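Local structure of transcriptional activator of comK gene (Bacillus halodurans, 2HQB) at residues A[186-191]-A[208-213]; A[222-227]-A[260-265]. The protein probably acts as a membrane-attached lipoprotein of the BMP family that activates the comK gene, built like an ABC-transporter substrate-binding protein. One frame throughout, in Å; residues are numbered along the deposited sequence.

Contact 1 of 2, residues A[186-191]-A[208-213]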
ATOM      1  N   TYR A 186      -1.498 -12.222  -8.547  1.00 48.86           N
ATOM      2  CA  TYR A 186      -1.170 -11.081  -7.704  1.00 45.95           C
ATOM      3  C   TYR A 186      -1.603  -9.865  -8.512  1.00 44.39           C
ATOM      4  O   TYR A 186      -0.806  -9.317  -9.275  1.00 45.47           O
ATOM      5  CB  TYR A 186       0.342 -11.029  -7.461  1.00 32.06           C
ATOM      6  CG  TYR A 186       0.753  -9.966  -6.476  1.00 37.47           C
ATOM      7  CD1 TYR A 186      -0.057  -9.645  -5.373  1.00 36.32           C
ATOM      8  CD2 TYR A 186       1.959  -9.288  -6.615  1.00 39.17           C
ATOM      9  CE1 TYR A 186       0.336  -8.665  -4.424  1.00 22.61           C
ATOM     10  CE2 TYR A 186       2.351  -8.312  -5.667  1.00 41.61           C
ATOM     11  CZ  TYR A 186       1.528  -8.019  -4.581  1.00 31.78           C
ATOM     12  OH  TYR A 186       1.933  -7.104  -3.643  1.00 39.09           O
ATOM     13  N   PRO A 187      -2.879  -9.448  -8.387  1.00 44.03           N
ATOM     14  CA  PRO A 187      -3.333  -8.275  -9.165  1.00 43.12           C
ATOM     15  C   PRO A 187      -3.030  -7.004  -8.374  1.00 44.65           C
ATOM     16  O   PRO A 187      -3.864  -6.476  -7.639  1.00 42.04           O
ATOM     17  CB  PRO A 187      -4.817  -8.570  -9.392  1.00 35.77           C
ATOM     18  CG  PRO A 187      -5.213  -9.367  -8.143  1.00 36.85           C
ATOM     19  CD  PRO A 187      -3.988 -10.122  -7.674  1.00 31.30           C
ATOM     20  N   ALA A 188      -1.796  -6.538  -8.550  1.00 46.66           N
ATOM     21  CA  ALA A 188      -1.258  -5.411  -7.827  1.00 49.33           C
ATOM     22  C   ALA A 188      -1.611  -4.023  -8.316  1.00 54.01           C
ATOM     23  O   ALA A 188      -0.732  -3.241  -8.734  1.00 58.97           O
ATOM     24  CB  ALA A 188       0.253  -5.570  -7.727  1.00 45.85           C
ATOM     25  N   GLY A 189      -2.904  -3.718  -8.228  1.00 52.30           N
ATOM     26  CA  GLY A 189      -3.425  -2.416  -8.629  1.00 47.52           C
ATOM     27  C   GLY A 189      -4.656  -2.184  -7.796  1.00 38.80           C
ATOM     28  O   GLY A 189      -5.614  -2.917  -7.952  1.00 36.81           O
ATOM     29  N   ASP A 190      -4.627  -1.205  -6.893  1.00 43.40           N
ATOM     30  CA  ASP A 190      -5.792  -0.925  -6.014  1.00 41.82           C
ATOM     31  C   ASP A 190      -7.051  -0.754  -6.810  1.00 34.07           C
ATOM     32  O   ASP A 190      -8.069  -1.355  -6.516  1.00 31.61           O
ATOM     33  CB  ASP A 190      -5.609   0.357  -5.221  1.00 51.83           C
ATOM     34  CG  ASP A 190      -4.453   0.289  -4.264  1.00 50.23           C
ATOM     35  OD1 ASP A 190      -4.664  -0.237  -3.150  1.00 44.36           O
ATOM     36  OD2 ASP A 190      -3.353   0.762  -4.641  1.00 41.79           O
ATOM     37  N   GLY A 191      -6.981   0.085  -7.825  1.00 31.39           N
ATOM     38  CA  GLY A 191      -8.158   0.281  -8.637  1.00 36.50           C
ATOM     39  C   GLY A 191      -8.903  -0.959  -9.122  1.00 39.18           C
ATOM     40  O   GLY A 191     -10.107  -1.061  -8.878  1.00 36.24           O
ATOM     41  N   ILE A 208      -3.542 -13.290  -4.446  1.00 50.14           N
ATOM     42  CA  ILE A 208      -2.836 -12.679  -3.306  1.00 51.56           C
ATOM     43  C   ILE A 208      -3.441 -11.276  -3.112  1.00 50.00           C
ATOM     44  O   ILE A 208      -3.502 -10.488  -4.063  1.00 47.87           O
ATOM     45  CB  ILE A 208      -1.302 -12.501  -3.536  1.00 52.32           C
ATOM     46  CG1 ILE A 208      -0.612 -13.857  -3.714  1.00 51.09           C
ATOM     47  CG2 ILE A 208      -0.685 -11.800  -2.328  1.00 46.76           C
ATOM     48  CD1 ILE A 208      -0.807 -14.787  -2.565  1.00 53.71           C
ATOM     49  N   GLY A 209      -3.907 -10.978  -1.899  1.00 47.66           N
ATOM     50  CA  GLY A 209      -4.477  -9.668  -1.620  1.00 46.60           C
ATOM     51  C   GLY A 209      -3.506  -8.495  -1.807  1.00 46.73           C
ATOM     52  O   GLY A 209      -2.290  -8.626  -1.631  1.00 45.09           O
ATOM     53  N   TYR A 210      -4.053  -7.332  -2.145  1.00 49.31           N
ATOM     54  CA  TYR A 210      -3.244  -6.143  -2.367  1.00 50.44           C
ATOM     55  C   TYR A 210      -3.600  -4.951  -1.475  1.00 50.08           C
ATOM     56  O   TYR A 210      -4.736  -4.488  -1.485  1.00 49.61           O
ATOM     57  CB  TYR A 210      -3.362  -5.700  -3.829  1.00 42.40           C
ATOM     58  CG  TYR A 210      -2.315  -4.693  -4.212  1.00 35.38           C
ATOM     59  CD1 TYR A 210      -0.952  -5.054  -4.206  1.00 27.21           C
ATOM     60  CD2 TYR A 210      -2.665  -3.382  -4.572  1.00 20.66           C
ATOM     61  CE1 TYR A 210       0.040  -4.149  -4.548  1.00 19.96           C
ATOM     62  CE2 TYR A 210      -1.672  -2.446  -4.915  1.00 33.45           C
ATOM     63  CZ  TYR A 210      -0.310  -2.847  -4.899  1.00 39.44           C
ATOM     64  OH  TYR A 210       0.704  -1.954  -5.203  1.00 34.91           O
ATOM     65  N   VAL A 211      -2.611  -4.452  -0.736  1.00 50.32           N
ATOM     66  CA  VAL A 211      -2.754  -3.292   0.149  1.00 45.84           C
ATOM     67  C   VAL A 211      -3.776  -3.439   1.266  1.00 46.92           C
ATOM     68  O   VAL A 211      -3.735  -2.691   2.223  1.00 53.51           O
ATOM     69  CB  VAL A 211      -3.045  -2.017  -0.674  1.00 38.55           C
ATOM     70  CG1 VAL A 211      -3.183  -0.836   0.209  1.00 33.99           C
ATOM     71  CG2 VAL A 211      -1.889  -1.764  -1.656  1.00 31.11           C
ATOM     72  N   GLY A 212      -4.672  -4.418   1.168  1.00 46.08           N
ATOM     73  CA  GLY A 212      -5.671  -4.630   2.203  1.00 36.55           C
ATOM     74  C   GLY A 212      -5.736  -6.095   2.618  1.00 44.18           C
ATOM     75  O   GLY A 212      -5.364  -6.976   1.862  1.00 44.29           O
ATOM     76  N   ASP A 213      -6.240  -6.385   3.811  1.00 54.32           N
ATOM     77  CA  ASP A 213      -6.319  -7.772   4.248  1.00 55.58           C
ATOM     78  C   ASP A 213      -7.084  -8.674   3.308  1.00 58.49           C
ATOM     79  O   ASP A 213      -6.917  -9.898   3.366  1.00 67.69           O
ATOM     80  CB  ASP A 213      -6.919  -7.895   5.615  1.00 59.29           C
ATOM     81  CG  ASP A 213      -6.807  -9.284   6.142  1.00 62.67           C
ATOM     82  OD1 ASP A 213      -5.662  -9.755   6.284  1.00 43.67           O
ATOM     83  OD2 ASP A 213      -7.864  -9.906   6.406  1.00 81.70           O
TER
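Ala188 places its CA over the centre of one face of the Tyr210 ring, 3.7 Å from the centroid and 12° off the normal, a CH-pi contact, while its CB reaches Tyr210 CE1 at 3.5 Å. Beside it Gly189 N hangs over the same face nearer the rim, and Val211 CG2 lies on the opposite face. At the edge of the ring come two oxygens, Tyr186 OH in plane and Asp190 OD2, the latter 3.6 Å from Tyr210 CE2. The other carboxylate oxygen, Asp190 OD1, rests 3.5 Å from Val211 CB. Tyr210 CG is anti to the backbone N (chi1 -166°), which carries CG toward the 186-191 loop. The two tyrosine rings meet obliquely, planes 69° apart, and Tyr186 CD1 packs on Ile208 CB at 3.6 Å. Pro187 and Ala188 each centre an inverse gamma turn, bending the chain after strand 184-186 around Tyr210. Farther out, Phe144 stacks on Tyr186, whose OH is hydrogen-bonded to Thr226 OG1; Tyr210 OH has a weak hydrogen bond to Glu140 OE1. The segments meet by van der Waals and CH-pi packing, chiefly on one face and the edge of Tyr210, while the tyrosine hydroxyls find their hydrogen-bond partners elsewhere in the chain.

Contact 2 of 2, residues A[222-227]-A[260-265]; sequences ILTSTV and VSLGEF
An antiparallel strand pair closes one margin of the mixed sheet: strand 222-228 and the short outermost strand 260-262 run at 177° to each other, their axes 4.7 Å apart. Val227 and Ser261 form the hydrogen-bonded pair, with Ser261 N giving Val227 O a bond of 2.9 Å and Val227 N a weak one back to Ser261 O. Thr226 faces Leu262 as the non-hydrogen-bonded pair. Just past the end of strand 260-262, Gly263 N adds one more hydrogen bond, to Ser225 O at 2.6 Å. The remaining strand neighbours in this sheet run parallel, as in the Rossmann-like lobes of periplasmic-binding-type folds, so this reversed edge strand is the exception. Thr224 CG2, anti to the backbone N, touches Leu262 CB at 3.8 Å; Thr224 OG1 hydrogen-bonds to Leu223 O within its own strand and borders the Phe265 ring obliquely. Leu223 O also accepts a CA-H...O contact from Phe265 CA. On the face opposite Thr226 and Leu262, Val227 CB lies 3.7 Å from Ser261 OG, which is hydrogen-bonded with His229 NE2, and Val227 CG2 lies 3.9 Å from Gly263 N. Helix 271-286 packs on Leu262 through Ile277 and Ile281.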
ATOM      1  N   ILE A 222      -8.235 -16.079  -1.328  1.00 60.49           N
ATOM      2  CA  ILE A 222      -7.181 -15.170  -0.923  1.00 54.54           C
ATOM      3  C   ILE A 222      -6.221 -15.917  -0.017  1.00 51.70           C
ATOM      4  O   ILE A 222      -6.436 -16.000   1.184  1.00 54.83           O
ATOM      5  CB  ILE A 222      -7.797 -13.955  -0.206  1.00 48.80           C
ATOM      6  CG1 ILE A 222      -8.818 -13.295  -1.145  1.00 55.23           C
ATOM      7  CG2 ILE A 222      -6.745 -12.947   0.145  1.00 44.62           C
ATOM      8  CD1 ILE A 222      -8.235 -12.746  -2.446  1.00 43.92           C
ATOM      9  N   LEU A 223      -5.182 -16.483  -0.626  1.00 51.65           N
ATOM     10  CA  LEU A 223      -4.138 -17.230   0.062  1.00 54.70           C
ATOM     11  C   LEU A 223      -3.593 -16.357   1.162  1.00 57.25           C
ATOM     12  O   LEU A 223      -3.423 -16.786   2.307  1.00 54.17           O
ATOM     13  CB  LEU A 223      -3.016 -17.545  -0.922  1.00 60.88           C
ATOM     14  CG  LEU A 223      -3.540 -18.168  -2.220  1.00 63.48           C
ATOM     15  CD1 LEU A 223      -2.404 -18.375  -3.208  1.00 59.69           C
ATOM     16  CD2 LEU A 223      -4.233 -19.485  -1.887  1.00 64.44           C
ATOM     17  N   THR A 224      -3.311 -15.116   0.778  1.00 59.84           N
ATOM     18  CA  THR A 224      -2.801 -14.090   1.685  1.00 59.17           C
ATOM     19  C   THR A 224      -2.862 -12.731   0.999  1.00 55.68           C
ATOM     20  O   THR A 224      -3.218 -12.628  -0.176  1.00 54.91           O
ATOM     21  CB  THR A 224      -1.359 -14.433   2.138  1.00 58.41           C
ATOM     22  OG1 THR A 224      -1.460 -15.384   3.194  1.00 77.16           O
ATOM     23  CG2 THR A 224      -0.580 -13.221   2.661  1.00 51.13           C
ATOM     24  N   SER A 225      -2.513 -11.690   1.740  1.00 51.58           N
ATOM     25  CA  SER A 225      -2.542 -10.349   1.217  1.00 45.04           C
ATOM     26  C   SER A 225      -1.282  -9.594   1.619  1.00 44.78           C
ATOM     27  O   SER A 225      -0.788  -9.760   2.736  1.00 46.23           O
ATOM     28  CB  SER A 225      -3.792  -9.654   1.762  1.00 41.07           C
ATOM     29  OG  SER A 225      -4.722 -10.630   2.209  1.00 53.08           O
ATOM     30  N   THR A 226      -0.749  -8.794   0.694  1.00 40.68           N
ATOM     31  CA  THR A 226       0.419  -7.965   0.978  1.00 42.68           C
ATOM     32  C   THR A 226      -0.157  -6.635   1.533  1.00 44.63           C
ATOM     33  O   THR A 226      -0.463  -5.712   0.809  1.00 47.92           O
ATOM     34  CB  THR A 226       1.329  -7.762  -0.318  1.00 47.33           C
ATOM     35  OG1 THR A 226       0.593  -7.171  -1.399  1.00 49.08           O
ATOM     36  CG2 THR A 226       1.856  -9.108  -0.796  1.00 45.08           C
ATOM     37  N   VAL A 227      -0.301  -6.563   2.846  1.00 47.01           N
ATOM     38  CA  VAL A 227      -0.903  -5.412   3.506  1.00 48.18           C
ATOM     39  C   VAL A 227      -0.018  -4.210   3.866  1.00 48.33           C
ATOM     40  O   VAL A 227       1.088  -4.371   4.375  1.00 44.71           O
ATOM     41  CB  VAL A 227      -1.590  -5.896   4.787  1.00 48.39           C
ATOM     42  CG1 VAL A 227      -2.437  -4.797   5.392  1.00 49.60           C
ATOM     43  CG2 VAL A 227      -2.412  -7.119   4.475  1.00 42.65           C
ATOM     44  N   VAL A 260       3.671  -2.757   7.660  1.00 55.71           N
ATOM     45  CA  VAL A 260       3.639  -3.582   6.459  1.00 52.87           C
ATOM     46  C   VAL A 260       3.615  -5.010   6.934  1.00 58.51           C
ATOM     47  O   VAL A 260       4.376  -5.386   7.828  1.00 65.03           O
ATOM     48  CB  VAL A 260       4.860  -3.412   5.582  1.00 41.50           C
ATOM     49  CG1 VAL A 260       4.881  -4.495   4.531  1.00 43.03           C
ATOM     50  CG2 VAL A 260       4.823  -2.063   4.912  1.00 41.67           C
ATOM     51  N   SER A 261       2.749  -5.813   6.335  1.00 57.76           N
ATOM     52  CA  SER A 261       2.637  -7.199   6.743  1.00 55.24           C
ATOM     53  C   SER A 261       2.033  -8.131   5.689  1.00 53.54           C
ATOM     54  O   SER A 261       1.943  -7.793   4.503  1.00 54.40           O
ATOM     55  CB  SER A 261       1.776  -7.244   7.993  1.00 53.48           C
ATOM     56  OG  SER A 261       0.520  -6.653   7.721  1.00 49.46           O
ATOM     57  N   LEU A 262       1.640  -9.317   6.145  1.00 50.22           N
ATOM     58  CA  LEU A 262       0.981 -10.289   5.299  1.00 51.09           C
ATOM     59  C   LEU A 262      -0.391 -10.483   5.923  1.00 56.54           C
ATOM     60  O   LEU A 262      -0.543 -10.346   7.136  1.00 53.20           O
ATOM     61  CB  LEU A 262       1.720 -11.625   5.281  1.00 50.21           C
ATOM     62  CG  LEU A 262       2.906 -11.787   4.345  1.00 45.37           C
ATOM     63  CD1 LEU A 262       3.091 -13.252   4.108  1.00 55.01           C
ATOM     64  CD2 LEU A 262       2.659 -11.121   3.030  1.00 57.83           C
ATOM     65  N   GLY A 263      -1.380 -10.800   5.091  1.00 61.66           N
ATOM     66  CA  GLY A 263      -2.728 -10.995   5.579  1.00 64.29           C
ATOM     67  C   GLY A 263      -2.978 -12.384   6.130  1.00 68.32           C
ATOM     68  O   GLY A 263      -2.183 -13.302   5.897  1.00 68.10           O
ATOM     69  N   GLU A 264      -4.093 -12.551   6.839  1.00 68.74           N
ATOM     70  CA  GLU A 264      -4.384 -13.839   7.419  1.00 72.20           C
ATOM     71  C   GLU A 264      -4.365 -14.860   6.322  1.00 71.36           C
ATOM     72  O   GLU A 264      -5.045 -14.706   5.306  1.00 73.60           O
ATOM     73  CB  GLU A 264      -5.734 -13.839   8.140  1.00 80.50           C
ATOM     74  CG  GLU A 264      -6.965 -13.940   7.269  1.00 88.24           C
ATOM     75  CD  GLU A 264      -8.232 -14.133   8.100  1.00 93.97           C
ATOM     76  OE1 GLU A 264      -8.509 -13.286   8.984  1.00 98.22           O
ATOM     77  OE2 GLU A 264      -8.952 -15.132   7.867  1.00 90.82           O
ATOM     78  N   PHE A 265      -3.559 -15.897   6.524  1.00 69.64           N
ATOM     79  CA  PHE A 265      -3.438 -16.951   5.530  1.00 63.00           C
ATOM     80  C   PHE A 265      -4.746 -17.657   5.376  1.00 63.31           C
ATOM     81  O   PHE A 265      -5.588 -17.615   6.262  1.00 65.85           O
ATOM     82  CB  PHE A 265      -2.374 -17.966   5.929  1.00 54.66           C
ATOM     83  CG  PHE A 265      -0.979 -17.417   5.920  1.00 49.60           C
ATOM     84  CD1 PHE A 265      -0.458 -16.792   7.030  1.00 50.87           C
ATOM     85  CD2 PHE A 265      -0.192 -17.505   4.781  1.00 47.27           C
ATOM     86  CE1 PHE A 265       0.837 -16.260   6.999  1.00 59.48           C
ATOM     87  CE2 PHE A 265       1.096 -16.979   4.743  1.00 41.38           C
ATOM     88  CZ  PHE A 265       1.609 -16.362   5.843  1.00 48.15           C
TER

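How the contacts relate
Both contacts are buried and belong to the same mixed sheet, their centres about 10 Å apart. Contact 1 lies nearer the centre of the chain and joins a loop after an inner strand to strand 206-211 by side-chain packing around aromatic rings. Contact 2, at the sheet margin, relies on backbone hydrogen bonds and includes the exposed Glu264. Strands 206-211 and 222-228 are neighbours and bind the two together: Gly209 N probably bonds to Thr224 O, and Ser225 OG to Asp213 O. Thr226 of contact 2 also serves contact 1 through a hydrogen bond between its OG1 and Gly209 O, while Asp213 OD1 accepts Glu264 N, carrying the link to the 260-265 segment.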